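Local atomic coordinates of formiminoglutamase (Trypanosoma cruzi, PDB entry 4MYK), a protein that hydrolyses N-formimino-L-glutamate to L-glutamate and formamide as an arginase-like manganese metalloenzyme. Residues M245-P251 and E281-E287; I35-E41 and D88-L94; F59-L63 and R293-F299; S125-R130 and P165-L169. The protein carries 1 engineered substitution. All coordinates share one frame. Residues are numbered along the deposited sequence.

Contact 1 (M245-P251 and E281-E287)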
# COMPACT_ATOMS: atom_id res chain seq x y z
N MET A 245 -2.34 6.58 -3.02
CA MET A 245 -2.56 7.91 -3.55
C MET A 245 -1.54 8.89 -2.97
O MET A 245 -1.90 9.73 -2.15
CB MET A 245 -3.99 8.34 -3.22
CG MET A 245 -4.52 9.53 -4.02
SD MET A 245 -4.45 9.22 -5.78
CE MET A 245 -5.95 10.03 -6.33
N PRO A 246 -0.27 8.77 -3.37
CA PRO A 246 0.78 9.64 -2.82
C PRO A 246 0.81 11.07 -3.39
O PRO A 246 1.34 11.98 -2.75
CB PRO A 246 2.08 8.90 -3.15
CG PRO A 246 1.75 8.05 -4.31
CD PRO A 246 0.29 7.65 -4.16
N GLY A 247 0.22 11.28 -4.57
CA GLY A 247 0.35 12.55 -5.26
C GLY A 247 -0.72 13.56 -4.91
O GLY A 247 -1.58 13.89 -5.73
N VAL A 248 -0.67 14.06 -3.67
CA VAL A 248 -1.65 15.01 -3.16
C VAL A 248 -0.87 15.98 -2.30
O VAL A 248 0.29 15.73 -2.00
CB VAL A 248 -2.78 14.33 -2.32
CG1 VAL A 248 -3.50 13.26 -3.13
CG2 VAL A 248 -2.23 13.73 -1.04
N SER A 249 -1.48 17.10 -1.93
CA SER A 249 -0.75 18.15 -1.22
C SER A 249 -0.52 17.75 0.23
O SER A 249 0.51 18.05 0.82
CB SER A 249 -1.49 19.49 -1.31
OG SER A 249 -1.96 19.74 -2.64
N CYS A 250 -1.50 17.05 0.81
CA CYS A 250 -1.40 16.57 2.18
C CYS A 250 -1.54 15.05 2.21
O CYS A 250 -2.61 14.53 2.49
CB CYS A 250 -2.49 17.20 3.05
SG CYS A 250 -2.31 19.00 3.27
N PRO A 251 -0.44 14.34 1.90
CA PRO A 251 -0.44 12.87 1.86
C PRO A 251 -0.91 12.21 3.17
O PRO A 251 -0.50 12.60 4.28
CB PRO A 251 1.03 12.53 1.57
CG PRO A 251 1.55 13.73 0.82
CD PRO A 251 0.85 14.90 1.44
N GLU A 281 -7.34 18.29 -4.65
CA GLU A 281 -6.04 18.05 -4.02
C GLU A 281 -5.04 17.18 -4.81
O GLU A 281 -3.97 16.86 -4.31
CB GLU A 281 -6.21 17.57 -2.57
CG GLU A 281 -6.87 18.61 -1.64
CD GLU A 281 -6.00 19.84 -1.45
OE1 GLU A 281 -4.77 19.70 -1.55
OE2 GLU A 281 -6.55 20.94 -1.19
N LEU A 282 -5.39 16.84 -6.05
CA LEU A 282 -4.46 16.12 -6.92
C LEU A 282 -3.24 17.00 -7.21
O LEU A 282 -3.38 18.12 -7.70
CB LEU A 282 -5.12 15.68 -8.23
CG LEU A 282 -4.25 14.79 -9.13
CD1 LEU A 282 -3.98 13.49 -8.43
CD2 LEU A 282 -4.90 14.53 -10.48
N ASN A 283 -2.06 16.47 -6.91
CA ASN A 283 -0.83 17.25 -6.91
C ASN A 283 0.36 16.49 -7.55
O ASN A 283 1.07 15.74 -6.88
CB ASN A 283 -0.52 17.67 -5.48
CG ASN A 283 0.61 18.65 -5.40
OD1 ASN A 283 1.49 18.67 -6.26
ND2 ASN A 283 0.60 19.47 -4.36
N PRO A 284 0.56 16.69 -8.87
CA PRO A 284 1.54 15.93 -9.66
C PRO A 284 2.98 16.28 -9.34
O PRO A 284 3.88 15.54 -9.73
CB PRO A 284 1.21 16.32 -11.11
CG PRO A 284 -0.21 16.82 -11.05
CD PRO A 284 -0.32 17.50 -9.72
N LEU A 285 3.19 17.40 -8.65
CA LEU A 285 4.53 17.75 -8.16
C LEU A 285 4.91 16.84 -7.01
O LEU A 285 6.09 16.58 -6.79
CB LEU A 285 4.61 19.20 -7.69
CG LEU A 285 3.98 20.26 -8.58
CD1 LEU A 285 4.52 21.64 -8.20
CD2 LEU A 285 4.26 19.93 -10.03
N VAL A 286 3.92 16.36 -6.26
CA VAL A 286 4.21 15.41 -5.20
C VAL A 286 4.44 14.00 -5.75
O VAL A 286 5.41 13.34 -5.37
CB VAL A 286 3.15 15.39 -4.09
CG1 VAL A 286 3.46 14.29 -3.10
CG2 VAL A 286 3.10 16.74 -3.40
N GLU A 287 3.55 13.54 -6.62
CA GLU A 287 3.75 12.31 -7.38
C GLU A 287 2.95 12.42 -8.67
O GLU A 287 1.80 12.86 -8.64
CB GLU A 287 3.35 11.08 -6.56
CG GLU A 287 3.82 9.76 -7.15
CD GLU A 287 2.91 9.24 -8.24
OE1 GLU A 287 1.69 9.47 -8.14
OE2 GLU A 287 3.40 8.57 -9.17
O HOH W 1 -0.95 13.57 -8.68
O HOH W 2 -4.16 17.46 0.09
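In the arginase/deacetylase α/β fold the metal site lies at the C-terminal ends of the parallel sheet, and here two loops that leave neighbouring strands meet beside it: loop 245-251 comes after strand 231-236, while loop 281-287 comes after strand 274-280. The side chain of E281 lies about 5 Å from a manganese ion and about 3 Å from the side chains of the metal ligands N122 and D236; its OE2 accepts hydrogen bonds from the backbone N of N122 and C43. The other carboxylate oxygen faces the partner loop, with E281 OE1 3.0 Å from S249 OG, and a water joins E281 OE1 to C250 N (2.8 Å to each). C250 itself forms a disulfide with C43, tying this loop to a third one.

The backbones are joined by N283 N donating to G247 O at 2.9 Å. G247, centre of an inverse gamma turn, packs so tightly against E287 that a β-carbon would clash with E287 O; a second water donates to both G247 O (3.0 Å) and E287 O (2.8 Å). V286 wedges its methyls against the loop, CG1 3.2 Å from P246 O and CG2 3.3 Å from V248 O. N283 ND2, which also hydrogen-bonds to A50 O, completes the polar chain by donating to S249 OG at 3.1 Å.

Contact 2 (I35-E41 and D88-L94)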
# COMPACT_ATOMS: atom_id res chain seq x y z
N ILE A 35 -14.87 20.32 -15.98
CA ILE A 35 -14.40 21.69 -15.82
C ILE A 35 -13.12 21.66 -15.00
O ILE A 35 -13.08 21.06 -13.94
CB ILE A 35 -15.47 22.57 -15.09
CG1 ILE A 35 -16.76 22.64 -15.91
CG2 ILE A 35 -14.92 23.97 -14.81
CD1 ILE A 35 -18.02 22.91 -15.08
N GLY A 36 -12.08 22.30 -15.49
CA GLY A 36 -10.82 22.32 -14.78
C GLY A 36 -10.68 23.54 -13.90
O GLY A 36 -11.07 24.64 -14.29
N PHE A 37 -10.13 23.35 -12.71
CA PHE A 37 -9.81 24.46 -11.82
C PHE A 37 -8.35 24.40 -11.34
O PHE A 37 -8.06 23.94 -10.23
CB PHE A 37 -10.80 24.54 -10.65
CG PHE A 37 -10.84 25.89 -9.97
CD1 PHE A 37 -11.26 27.01 -10.68
CD2 PHE A 37 -10.47 26.03 -8.65
CE1 PHE A 37 -11.29 28.25 -10.07
CE2 PHE A 37 -10.51 27.26 -8.04
CZ PHE A 37 -10.92 28.37 -8.75
N PRO A 38 -7.42 24.90 -12.18
CA PRO A 38 -5.98 24.81 -11.95
C PRO A 38 -5.47 25.85 -10.93
O PRO A 38 -4.70 26.73 -11.30
CB PRO A 38 -5.38 25.11 -13.34
CG PRO A 38 -6.54 25.53 -14.23
CD PRO A 38 -7.73 25.74 -13.35
N TYR A 39 -5.91 25.74 -9.68
CA TYR A 39 -5.46 26.65 -8.63
C TYR A 39 -5.08 25.88 -7.37
O TYR A 39 -5.72 24.91 -7.01
CB TYR A 39 -6.51 27.71 -8.32
CG TYR A 39 -6.82 28.56 -9.53
CD1 TYR A 39 -6.10 29.72 -9.80
CD2 TYR A 39 -7.82 28.18 -10.43
CE1 TYR A 39 -6.38 30.48 -10.93
CE2 TYR A 39 -8.11 28.94 -11.56
CZ TYR A 39 -7.38 30.08 -11.81
OH TYR A 39 -7.67 30.83 -12.93
N ASP A 40 -4.03 26.35 -6.70
CA ASP A 40 -3.42 25.64 -5.58
C ASP A 40 -4.28 25.60 -4.33
O ASP A 40 -4.29 24.61 -3.62
CB ASP A 40 -2.10 26.32 -5.20
CG ASP A 40 -0.89 25.70 -5.89
OD1 ASP A 40 0.24 26.06 -5.50
OD2 ASP A 40 -1.07 24.86 -6.79
N GLU A 41 -4.97 26.70 -4.06
CA GLU A 41 -5.49 26.97 -2.72
C GLU A 41 -6.36 25.89 -2.07
O GLU A 41 -7.37 25.45 -2.62
CB GLU A 41 -6.18 28.33 -2.68
CG GLU A 41 -5.23 29.51 -2.84
CD GLU A 41 -4.77 29.75 -4.28
OE1 GLU A 41 -5.32 29.10 -5.20
OE2 GLU A 41 -3.88 30.61 -4.50
N ASP A 88 -10.50 24.78 -18.73
CA ASP A 88 -10.13 25.38 -17.44
C ASP A 88 -10.81 26.72 -17.21
O ASP A 88 -10.99 27.51 -18.13
CB ASP A 88 -8.61 25.58 -17.33
CG ASP A 88 -7.85 24.29 -17.06
OD1 ASP A 88 -8.47 23.27 -16.68
OD2 ASP A 88 -6.62 24.30 -17.23
N ILE A 89 -11.20 26.96 -15.96
CA ILE A 89 -11.66 28.26 -15.53
C ILE A 89 -10.43 29.13 -15.28
O ILE A 89 -9.66 28.87 -14.36
CB ILE A 89 -12.47 28.16 -14.23
CG1 ILE A 89 -13.73 27.33 -14.45
CG2 ILE A 89 -12.83 29.54 -13.71
CD1 ILE A 89 -14.63 27.85 -15.56
N THR A 90 -10.24 30.16 -16.11
CA THR A 90 -9.08 31.03 -15.96
C THR A 90 -9.50 32.47 -15.72
O THR A 90 -10.46 32.94 -16.32
CB THR A 90 -8.19 30.99 -17.20
OG1 THR A 90 -9.01 30.86 -18.36
CG2 THR A 90 -7.21 29.81 -17.11
N ALA A 91 -8.76 33.16 -14.86
CA ALA A 91 -9.13 34.51 -14.45
C ALA A 91 -7.92 35.29 -13.95
O ALA A 91 -6.95 34.71 -13.46
CB ALA A 91 -10.20 34.45 -13.38
N SER A 92 -7.97 36.61 -14.07
CA SER A 92 -6.86 37.47 -13.67
C SER A 92 -6.64 37.48 -12.15
O SER A 92 -5.50 37.57 -11.69
CB SER A 92 -7.05 38.90 -14.19
OG SER A 92 -8.03 39.60 -13.44
N THR A 93 -7.72 37.38 -11.39
CA THR A 93 -7.63 37.31 -9.93
C THR A 93 -8.27 36.03 -9.45
O THR A 93 -9.06 35.42 -10.16
CB THR A 93 -8.33 38.49 -9.22
OG1 THR A 93 -9.74 38.47 -9.50
CG2 THR A 93 -7.74 39.83 -9.65
N LEU A 94 -7.95 35.65 -8.22
CA LEU A 94 -8.41 34.38 -7.66
C LEU A 94 -9.92 34.36 -7.35
O LEU A 94 -10.62 33.39 -7.65
CB LEU A 94 -7.62 34.07 -6.40
CG LEU A 94 -7.77 32.64 -5.94
CD1 LEU A 94 -7.11 31.69 -6.95
CD2 LEU A 94 -7.14 32.52 -4.57
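L94, I89 and Y39 bury the largest areas where the end of strand 32-37 meets the loop after strand 83-88. I89 continues the parallel pairing begun by G36 and D88: its N donates to G36 O at 2.9 Å. Its side chain sits between I35 (I89 CG1 to I35 CG2, 3.6 Å) and the ring edge of F37 (I89 CB to F37 CD1, 3.9 Å). An inverse gamma turn centred on P38, closed by Y39 N to F37 O at 2.9 Å, then swings the chain so that Y39 reaches back over the loop. Y39 OH donates to I89 O (3.1 Å) and weakly accepts from A91 N (3.2 Å). L94 closes the far end, its CD1 3.6 Å from both Y39 CD1 and E41 OE1. Strand 83-88 is outermost in the sheet of this chain, and D88 forms a salt bridge with R60 of helix 55-63. Strand 32-37 bonds on to strand 114-119, while I35, F37, Y39 and A91 pack against helix 94-110, which L94 begins.

Contact 3 (F59-L63 and R293-F299)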
# COMPACT_ATOMS: atom_id res chain seq x y z
N PHE A 59 -4.65 14.96 -14.82
CA PHE A 59 -5.91 14.25 -15.00
C PHE A 59 -6.21 14.10 -16.49
O PHE A 59 -6.55 13.01 -16.94
CB PHE A 59 -7.03 15.00 -14.30
CG PHE A 59 -8.36 14.30 -14.37
CD1 PHE A 59 -9.18 14.45 -15.47
CD2 PHE A 59 -8.78 13.49 -13.33
CE1 PHE A 59 -10.39 13.81 -15.53
CE2 PHE A 59 -9.98 12.85 -13.39
CZ PHE A 59 -10.79 13.01 -14.48
N ARG A 60 -6.09 15.20 -17.24
CA ARG A 60 -6.39 15.20 -18.69
C ARG A 60 -5.48 14.27 -19.47
O ARG A 60 -5.91 13.65 -20.44
CB ARG A 60 -6.30 16.60 -19.29
CG ARG A 60 -7.53 17.44 -19.02
CD ARG A 60 -7.56 18.75 -19.78
NE ARG A 60 -8.81 19.44 -19.50
CZ ARG A 60 -8.94 20.41 -18.60
NH1 ARG A 60 -7.89 20.82 -17.92
NH2 ARG A 60 -10.12 20.97 -18.40
N PHE A 61 -4.22 14.20 -19.04
CA PHE A 61 -3.27 13.32 -19.69
C PHE A 61 -3.79 11.89 -19.70
O PHE A 61 -3.85 11.25 -20.76
CB PHE A 61 -1.91 13.37 -19.00
CG PHE A 61 -0.85 12.59 -19.73
CD1 PHE A 61 -0.62 11.26 -19.43
CD2 PHE A 61 -0.08 13.20 -20.72
CE1 PHE A 61 0.35 10.55 -20.11
CE2 PHE A 61 0.89 12.48 -21.39
CZ PHE A 61 1.10 11.16 -21.09
N PHE A 62 -4.18 11.40 -18.53
CA PHE A 62 -4.63 10.02 -18.42
C PHE A 62 -6.06 9.85 -18.90
O PHE A 62 -6.46 8.77 -19.31
CB PHE A 62 -4.37 9.47 -17.00
CG PHE A 62 -2.91 9.29 -16.71
CD1 PHE A 62 -2.25 8.13 -17.10
CD2 PHE A 62 -2.17 10.31 -16.11
CE1 PHE A 62 -0.88 7.97 -16.87
CE2 PHE A 62 -0.81 10.16 -15.88
CZ PHE A 62 -0.16 8.99 -16.26
N LEU A 63 -6.81 10.95 -18.89
CA LEU A 63 -8.16 10.94 -19.43
C LEU A 63 -8.16 10.46 -20.88
O LEU A 63 -9.08 9.76 -21.32
CB LEU A 63 -8.78 12.34 -19.37
CG LEU A 63 -10.20 12.44 -19.95
CD1 LEU A 63 -11.23 11.68 -19.09
CD2 LEU A 63 -10.60 13.89 -20.11
N ARG A 293 -3.49 8.50 -12.40
CA ARG A 293 -4.21 7.33 -12.88
C ARG A 293 -5.37 6.99 -11.95
O ARG A 293 -6.47 6.71 -12.39
CB ARG A 293 -3.27 6.12 -13.04
CG ARG A 293 -2.20 6.30 -14.11
CD ARG A 293 -1.43 5.02 -14.38
NE ARG A 293 -2.31 3.94 -14.85
CZ ARG A 293 -2.32 3.47 -16.09
NH1 ARG A 293 -1.50 3.98 -17.00
NH2 ARG A 293 -3.15 2.50 -16.42
N VAL A 294 -5.12 7.03 -10.64
CA VAL A 294 -6.18 6.74 -9.69
C VAL A 294 -7.35 7.72 -9.86
O VAL A 294 -8.51 7.32 -9.83
CB VAL A 294 -5.68 6.76 -8.24
CG1 VAL A 294 -6.86 6.70 -7.27
CG2 VAL A 294 -4.69 5.62 -8.02
N ALA A 295 -7.01 9.00 -10.04
CA ALA A 295 -8.00 10.07 -10.15
C ALA A 295 -8.89 9.86 -11.37
O ALA A 295 -10.11 9.99 -11.29
CB ALA A 295 -7.31 11.43 -10.22
N VAL A 296 -8.26 9.52 -12.50
CA VAL A 296 -9.02 9.23 -13.73
C VAL A 296 -9.88 7.97 -13.56
O VAL A 296 -11.02 7.94 -14.01
CB VAL A 296 -8.09 9.12 -14.98
CG1 VAL A 296 -8.86 8.62 -16.19
CG2 VAL A 296 -7.42 10.46 -15.30
N TYR A 297 -9.33 6.96 -12.90
CA TYR A 297 -10.07 5.73 -12.66
C TYR A 297 -11.25 5.93 -11.72
O TYR A 297 -12.28 5.28 -11.86
CB TYR A 297 -9.14 4.64 -12.12
CG TYR A 297 -8.40 3.89 -13.20
CD1 TYR A 297 -9.08 3.35 -14.29
CD2 TYR A 297 -7.02 3.70 -13.14
CE1 TYR A 297 -8.40 2.67 -15.29
CE2 TYR A 297 -6.34 3.01 -14.13
CZ TYR A 297 -7.04 2.50 -15.20
OH TYR A 297 -6.37 1.81 -16.19
N MET A 298 -11.11 6.86 -10.78
CA MET A 298 -12.21 7.25 -9.92
C MET A 298 -13.36 7.88 -10.72
O MET A 298 -14.53 7.54 -10.53
CB MET A 298 -11.72 8.20 -8.84
CG MET A 298 -10.99 7.52 -7.70
SD MET A 298 -10.29 8.69 -6.51
CE MET A 298 -11.75 9.50 -5.86
N PHE A 299 -13.02 8.83 -11.59
CA PHE A 299 -13.99 9.46 -12.51
C PHE A 299 -14.61 8.41 -13.44
O PHE A 299 -15.81 8.40 -13.70
CB PHE A 299 -13.28 10.56 -13.33
CG PHE A 299 -14.09 11.07 -14.49
CD1 PHE A 299 -15.15 11.93 -14.29
CD2 PHE A 299 -13.76 10.70 -15.79
CE1 PHE A 299 -15.89 12.40 -15.36
CE2 PHE A 299 -14.50 11.17 -16.87
CZ PHE A 299 -15.56 12.01 -16.65
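F59 lays one ring face over V296, whose CG2 stands 4.0 Å from the ring centroid and 14° off its normal, a CH-pi contact. This is helix-helix packing within the α/β fold: helix 55-63, after the first strand of the sheet, crosses the C-terminal helix 290-306 at -64°, the two short axes approaching to 8.6 Å. The edge of the F59 ring meets A295 and F299, with F59 CD2 4.0 Å from A295 CB; toward the face of the F299 ring it forms an offset edge-to-face pair, centroids 5.8 Å apart and planes at 72°. V296 CG2 fits against the backbone of the first helix as well, 3.2 Å from F59 O, and touches F62 CB at 3.6 Å. L63 and F299 both also reach I34 of strand 32-37, so this end of the interface rests on the sheet. At the other end, R293, which packs on Q189 of the second subunit, runs its aliphatic stem over the F62 ring, bringing R293 CG 3.8 Å from the ring centroid.

Contact 4 (S125-R130 and P165-L169)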
# COMPACT_ATOMS: atom_id res chain seq x y z
N SER A 125 -14.47 24.02 -3.80
CA SER A 125 -15.72 23.43 -3.33
C SER A 125 -16.72 24.48 -2.88
O SER A 125 -17.92 24.26 -2.93
CB SER A 125 -15.44 22.47 -2.18
OG SER A 125 -14.42 21.56 -2.52
N ALA A 126 -16.22 25.64 -2.44
CA ALA A 126 -17.10 26.72 -2.03
C ALA A 126 -17.93 27.24 -3.21
O ALA A 126 -19.16 27.23 -3.15
CB ALA A 126 -16.32 27.83 -1.35
N PRO A 127 -17.26 27.67 -4.30
CA PRO A 127 -17.98 28.09 -5.51
C PRO A 127 -18.95 27.01 -5.99
O PRO A 127 -20.09 27.30 -6.32
CB PRO A 127 -16.85 28.24 -6.54
CG PRO A 127 -15.65 28.53 -5.74
CD PRO A 127 -15.80 27.80 -4.45
N ASN A 128 -18.46 25.77 -6.03
CA ASN A 128 -19.24 24.62 -6.46
C ASN A 128 -20.52 24.42 -5.66
O ASN A 128 -21.58 24.16 -6.21
CB ASN A 128 -18.38 23.36 -6.39
CG ASN A 128 -17.31 23.33 -7.46
OD1 ASN A 128 -17.36 24.09 -8.42
ND2 ASN A 128 -16.36 22.42 -7.31
N GLY A 129 -20.41 24.52 -4.34
CA GLY A 129 -21.55 24.41 -3.47
C GLY A 129 -22.57 25.53 -3.65
O GLY A 129 -23.77 25.29 -3.62
N ARG A 130 -22.09 26.76 -3.82
CA ARG A 130 -22.98 27.89 -4.06
C ARG A 130 -23.74 27.75 -5.37
O ARG A 130 -24.93 28.07 -5.46
CB ARG A 130 -22.22 29.22 -4.00
CG ARG A 130 -21.82 29.63 -2.60
CD ARG A 130 -21.25 31.03 -2.55
NE ARG A 130 -20.03 31.17 -3.34
CZ ARG A 130 -18.81 30.93 -2.86
NH1 ARG A 130 -18.65 30.53 -1.61
NH2 ARG A 130 -17.75 31.10 -3.65
N PRO A 165 -13.59 25.95 2.64
CA PRO A 165 -14.78 25.92 1.76
C PRO A 165 -16.11 25.51 2.43
O PRO A 165 -17.17 25.96 2.00
CB PRO A 165 -14.40 24.89 0.69
CG PRO A 165 -13.22 24.13 1.25
CD PRO A 165 -12.51 25.09 2.14
N PHE A 166 -16.05 24.68 3.47
CA PHE A 166 -17.28 24.14 4.03
C PHE A 166 -17.80 24.96 5.20
O PHE A 166 -18.97 24.89 5.56
CB PHE A 166 -17.12 22.65 4.34
CG PHE A 166 -16.90 21.83 3.11
CD1 PHE A 166 -17.93 21.64 2.20
CD2 PHE A 166 -15.65 21.31 2.82
CE1 PHE A 166 -17.73 20.91 1.07
CE2 PHE A 166 -15.45 20.57 1.66
CZ PHE A 166 -16.49 20.37 0.79
N ARG A 167 -16.91 25.75 5.77
CA ARG A 167 -17.34 26.80 6.67
C ARG A 167 -18.29 27.69 5.88
O ARG A 167 -19.38 27.99 6.34
CB ARG A 167 -16.14 27.60 7.20
CG ARG A 167 -16.47 28.78 8.10
CD ARG A 167 -17.60 28.48 9.07
NE ARG A 167 -17.18 28.41 10.47
CZ ARG A 167 -16.48 29.34 11.12
NH1 ARG A 167 -16.08 30.45 10.51
NH2 ARG A 167 -16.17 29.16 12.39
N GLN A 168 -17.86 28.06 4.68
CA GLN A 168 -18.61 28.97 3.83
C GLN A 168 -19.99 28.44 3.52
O GLN A 168 -20.95 29.20 3.46
CB GLN A 168 -17.89 29.23 2.51
CG GLN A 168 -16.70 30.14 2.66
CD GLN A 168 -16.03 30.44 1.35
OE1 GLN A 168 -14.88 30.08 1.14
NE2 GLN A 168 -16.75 31.13 0.46
N LEU A 169 -20.08 27.14 3.32
CA LEU A 169 -21.35 26.56 2.98
C LEU A 169 -22.24 26.41 4.23
O LEU A 169 -23.44 26.71 4.19
CB LEU A 169 -21.15 25.27 2.18
CG LEU A 169 -20.28 25.52 0.92
CD1 LEU A 169 -19.75 24.23 0.27
CD2 LEU A 169 -20.97 26.44 -0.13
O HOH W 3 -20.70 29.77 0.42
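P165, near the start of helix 165-170, touches the first turn of helix 125-135, a neighbouring helix of the arginase α/β fold: P165 CB is 3.7 Å from A126 N and 3.9 Å from S125 CB. The short axes diverge by 28° and approach to 8.5 Å, and the helices run in roughly the same direction. F166 brings its ring to S125, CZ 3.8 Å from S125 CB, and its side chain lies about 6 Å from a manganese ion and about 5 Å from that of the ligand D146. S125 OG hydrogen-bonds to O of the manganese ligand N122 and to D278 OD2. At Q168 a water also bridges the helices, accepting from R130 NH1 (3.0 Å) and donating weakly to Q168 O (3.1 Å); R130 NE is held by E102 of helix 94-110. L169 then fits as a knob among S125, A126, G129 and R130. A β-carbon on G129 would clash with L169 CD1; L169 CD2 lies 4.0 Å from G129 CA and 3.6 Å from A126 O.

Contact 1 approaches the manganese site from two loops and contact 4 from a pair of helices: the side chain of E281 in contact 1 lies about 5 Å from a metal ion and that of F166 in contact 4 about 6 Å, although the two contact centres are 22 Å apart. Contact 3 adjoins contact 1, centres 13 Å apart, and touches it through M245 CE to V294 CG1 at 3.6 Å and L282 CD2 to A295 CB at 3.9 Å. Contact 2, at the sheet margin, is joined to the first helix of contact 3 by the salt bridge from R60 NH1 to D88 OD1 (2.8 Å); its E41 side chain is about 11 Å from manganese. Contacts 3 and 4 occupy opposite sides of the chain's centre.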